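Local coordinates for protein protocadherin gamma-B3 (Homo sapiens, PDB 5K8R) that probably mediates calcium-dependent cell-cell adhesion through its extracellular cadherin repeats and may help establish and maintain specific neuronal connections in the brain, at residues Q214-V219 / K302-I307. Sequence-based numbering, arbitrary orientation.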
ATOM      1  N   GLN A 214     -11.802 -23.728   5.631  1.00 41.47           N
ATOM      2  CA  GLN A 214     -11.993 -25.064   5.089  1.00 39.77           C
ATOM      3  C   GLN A 214     -11.679 -25.049   3.603  1.00 39.12           C
ATOM      4  O   GLN A 214     -11.997 -24.082   2.905  1.00 42.99           O
ATOM      5  CB  GLN A 214     -13.428 -25.569   5.303  1.00 48.09           C
ATOM      6  CG  GLN A 214     -13.878 -25.628   6.753  1.00 52.96           C
ATOM      7  CD  GLN A 214     -15.317 -26.085   6.892  1.00 50.60           C
ATOM      8  OE1 GLN A 214     -15.919 -26.574   5.936  1.00 51.64           O
ATOM      9  NE2 GLN A 214     -15.877 -25.923   8.085  1.00 53.34           N
ATOM     10  N   ASP A 215     -11.051 -26.122   3.123  1.00 48.52           N
ATOM     11  CA  ASP A 215     -10.836 -26.298   1.693  1.00 49.06           C
ATOM     12  C   ASP A 215     -12.071 -26.826   0.977  1.00 52.85           C
ATOM     13  O   ASP A 215     -12.044 -26.972  -0.249  1.00 59.07           O
ATOM     14  CB  ASP A 215      -9.653 -27.239   1.446  1.00 52.24           C
ATOM     15  CG  ASP A 215      -8.330 -26.632   1.867  1.00 77.59           C
ATOM     16  OD1 ASP A 215      -8.179 -25.396   1.756  1.00 86.11           O
ATOM     17  OD2 ASP A 215      -7.439 -27.390   2.306  1.00 88.93           O
ATOM     18  N   MET A 216     -13.145 -27.111   1.711  1.00 52.99           N
ATOM     19  CA  MET A 216     -14.379 -27.621   1.127  1.00 34.85           C
ATOM     20  C   MET A 216     -15.521 -27.343   2.091  1.00 37.86           C
ATOM     21  O   MET A 216     -15.454 -27.734   3.260  1.00 41.09           O
ATOM     22  CB  MET A 216     -14.273 -29.123   0.837  1.00 41.14           C
ATOM     23  CG  MET A 216     -15.611 -29.807   0.593  1.00 56.50           C
ATOM     24  SD  MET A 216     -16.437 -29.247  -0.909  1.00 57.91           S
ATOM     25  CE  MET A 216     -15.334 -29.892  -2.164  1.00 51.10           C
ATOM     26  N   TYR A 217     -16.556 -26.665   1.603  1.00 37.30           N
ATOM     27  CA  TYR A 217     -17.756 -26.370   2.383  1.00 36.72           C
ATOM     28  C   TYR A 217     -18.905 -27.173   1.783  1.00 48.86           C
ATOM     29  O   TYR A 217     -19.486 -26.779   0.768  1.00 55.70           O
ATOM     30  CB  TYR A 217     -18.062 -24.876   2.381  1.00 33.61           C
ATOM     31  CG  TYR A 217     -16.972 -24.016   2.980  1.00 40.55           C
ATOM     32  CD1 TYR A 217     -16.922 -23.775   4.347  1.00 35.25           C
ATOM     33  CD2 TYR A 217     -15.999 -23.436   2.176  1.00 47.87           C
ATOM     34  CE1 TYR A 217     -15.929 -22.986   4.899  1.00 38.41           C
ATOM     35  CE2 TYR A 217     -15.001 -22.646   2.718  1.00 36.73           C
ATOM     36  CZ  TYR A 217     -14.972 -22.424   4.079  1.00 44.36           C
ATOM     37  OH  TYR A 217     -13.982 -21.637   4.623  1.00 44.71           O
ATOM     38  N   ARG A 218     -19.230 -28.300   2.409  1.00 52.45           N
ATOM     39  CA  ARG A 218     -20.287 -29.180   1.932  1.00 43.52           C
ATOM     40  C   ARG A 218     -21.534 -29.017   2.792  1.00 35.85           C
ATOM     41  O   ARG A 218     -21.444 -28.863   4.013  1.00 37.90           O
ATOM     42  CB  ARG A 218     -19.831 -30.640   1.938  1.00 40.45           C
ATOM     43  CG  ARG A 218     -20.780 -31.585   1.217  1.00 49.92           C
ATOM     44  CD  ARG A 218     -20.189 -32.981   1.089  1.00 60.22           C
ATOM     45  NE  ARG A 218     -21.054 -33.869   0.316  1.00 64.83           N
ATOM     46  CZ  ARG A 218     -20.766 -35.136   0.034  1.00 63.24           C
ATOM     47  NH1 ARG A 218     -19.632 -35.671   0.463  1.00 66.36           N
ATOM     48  NH2 ARG A 218     -21.612 -35.869  -0.675  1.00 60.21           N
ATOM     49  N   VAL A 219     -22.697 -29.054   2.145  1.00 40.73           N
ATOM     50  CA  VAL A 219     -23.970 -28.872   2.830  1.00 48.82           C
ATOM     51  C   VAL A 219     -25.052 -29.533   1.990  1.00 44.29           C
ATOM     52  O   VAL A 219     -24.927 -29.644   0.768  1.00 40.74           O
ATOM     53  CB  VAL A 219     -24.262 -27.368   3.071  1.00 55.09           C
ATOM     54  CG1 VAL A 219     -24.519 -26.663   1.753  1.00 46.79           C
ATOM     55  CG2 VAL A 219     -25.432 -27.183   4.032  1.00 68.71           C
ATOM     56  N   LYS A 302     -13.449 -24.704  -2.393  1.00 45.74           N
ATOM     57  CA  LYS A 302     -14.578 -25.249  -3.130  1.00 37.70           C
ATOM     58  C   LYS A 302     -15.801 -25.325  -2.227  1.00 34.38           C
ATOM     59  O   LYS A 302     -15.698 -25.347  -0.997  1.00 40.95           O
ATOM     60  CB  LYS A 302     -14.260 -26.636  -3.708  1.00 31.00           C
ATOM     61  CG  LYS A 302     -13.206 -26.620  -4.804  1.00 37.26           C
ATOM     62  CD  LYS A 302     -13.061 -27.984  -5.458  1.00 49.63           C
ATOM     63  CE  LYS A 302     -12.043 -27.947  -6.589  1.00 59.14           C
ATOM     64  NZ  LYS A 302     -11.932 -29.263  -7.281  1.00 63.15           N
ATOM     65  N   VAL A 303     -16.968 -25.360  -2.864  1.00 29.00           N
ATOM     66  CA  VAL A 303     -18.257 -25.421  -2.186  1.00 36.29           C
ATOM     67  C   VAL A 303     -19.100 -26.476  -2.889  1.00 41.91           C
ATOM     68  O   VAL A 303     -19.300 -26.402  -4.107  1.00 39.89           O
ATOM     69  CB  VAL A 303     -18.975 -24.061  -2.191  1.00 32.36           C
ATOM     70  CG1 VAL A 303     -20.457 -24.241  -1.914  1.00 55.37           C
ATOM     71  CG2 VAL A 303     -18.350 -23.126  -1.167  1.00 28.22           C
ATOM     72  N   GLN A 304     -19.585 -27.455  -2.130  1.00 38.36           N
ATOM     73  CA  GLN A 304     -20.430 -28.519  -2.665  1.00 42.26           C
ATOM     74  C   GLN A 304     -21.801 -28.418  -2.013  1.00 48.87           C
ATOM     75  O   GLN A 304     -21.941 -28.641  -0.806  1.00 46.09           O
ATOM     76  CB  GLN A 304     -19.807 -29.894  -2.432  1.00 38.06           C
ATOM     77  CG  GLN A 304     -20.601 -31.034  -3.050  1.00 38.71           C
ATOM     78  CD  GLN A 304     -19.859 -32.354  -3.016  1.00 48.69           C
ATOM     79  OE1 GLN A 304     -18.651 -32.396  -2.789  1.00 64.26           O
ATOM     80  NE2 GLN A 304     -20.582 -33.444  -3.244  1.00 64.23           N
ATOM     81  N   ILE A 305     -22.808 -28.081  -2.812  1.00 47.54           N
ATOM     82  CA  ILE A 305     -24.188 -27.964  -2.361  1.00 37.41           C
ATOM     83  C   ILE A 305     -24.947 -29.159  -2.915  1.00 38.87           C
ATOM     84  O   ILE A 305     -25.223 -29.230  -4.121  1.00 51.08           O
ATOM     85  CB  ILE A 305     -24.825 -26.642  -2.810  1.00 39.99           C
ATOM     86  CG1 ILE A 305     -23.972 -25.458  -2.348  1.00 42.81           C
ATOM     87  CG2 ILE A 305     -26.244 -26.526  -2.276  1.00 44.66           C
ATOM     88  CD1 ILE A 305     -24.430 -24.125  -2.894  1.00 39.92           C
ATOM     89  N   ASP A 306     -25.274 -30.108  -2.042  1.00 43.49           N
ATOM     90  CA  ASP A 306     -26.036 -31.285  -2.427  1.00 41.20           C
ATOM     91  C   ASP A 306     -27.521 -31.035  -2.206  1.00 47.00           C
ATOM     92  O   ASP A 306     -27.921 -30.443  -1.200  1.00 53.95           O
ATOM     93  CB  ASP A 306     -25.581 -32.508  -1.630  1.00 37.32           C
ATOM     94  CG  ASP A 306     -24.130 -32.862  -1.886  1.00 48.83           C
ATOM     95  OD1 ASP A 306     -23.666 -32.678  -3.031  1.00 46.56           O
ATOM     96  OD2 ASP A 306     -23.454 -33.322  -0.943  1.00 58.42           O
ATOM     97  N   ILE A 307     -28.335 -31.488  -3.155  1.00 43.51           N
ATOM     98  CA  ILE A 307     -29.779 -31.291  -3.124  1.00 44.44           C
ATOM     99  C   ILE A 307     -30.443 -32.635  -2.860  1.00 47.96           C
ATOM    100  O   ILE A 307     -30.127 -33.632  -3.520  1.00 48.26           O
ATOM    101  CB  ILE A 307     -30.291 -30.668  -4.432  1.00 44.74           C
ATOM    102  CG1 ILE A 307     -29.631 -29.308  -4.663  1.00 52.30           C
ATOM    103  CG2 ILE A 307     -31.804 -30.527  -4.400  1.00 38.04           C
ATOM    104  CD1 ILE A 307     -30.162 -28.570  -5.869  1.00 71.18           C
TER
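Arg-218 reaches across to Asp-306 in a salt bridge, gripping one carboxylate oxygen with two nitrogens. Arg-218 NE lies 2.8 Å from Asp-306 OD2 and meets it nearly along the C-O axis, while NH2 of the same arginine donates to that oxygen at 3.2 Å from the syn side but well out of the carboxylate plane, the longer and more bent of the two bonds. OD2 sits at the edge of the guanidinium, in its plane, but the carboxylate is turned 80° against that plane. Arg-218 CG is anti to the backbone N (chi1 -169°) and the chain runs extended to NE, side by side with Gln-304, which points the same way. Gln-304 NE2 lies over one guanidinium face, offset toward the rim, the amide and guanidinium planes 21° apart; it donates to the syn lone pair of Asp-306 OD1 at 3.2 Å. Ser-284 OG, on the neighbouring strand 284-292, is also hydrogen-bonded to Asp-306 OD1. An alanine in place of Asp-306 would probably leave the Arg-218 charge without its mate and Gln-304 NE2 without this acceptor, leaving both ends freer to turn.

Beneath these side chains runs a parallel ladder: Tyr-217 N to Lys-302 O, Gln-304 N to Tyr-217 O, Val-219 N to Gln-304 O, and Asp-306 N to Val-219 O at 2.9 Å. This pairs edge strand 216-222 with strand 298-308 in the third cadherin repeat, the parallel A'-G pairing of the Greek-key cadherin sandwich; strand 284-292 flanks 298-308 on its other side.

Apolar contacts fall on both faces. Beside Arg-218 and Gln-304, Met-216 bends at chi2 and chi3, setting SD 3.8 Å from Gln-304 CB and CE against Lys-302 CB. On the inner face, Tyr-217 CB meets Val-303 CG2 at 4.0 Å, and Val-219 CG1 approaches Ile-305 CG1 at 4.3 Å. Strand 230-237 of the facing sheet packs here, Val-234 on Tyr-217 and Leu-232 on both valines; Tyr-217 OH hydrogen-bonds Thr-213 OG1.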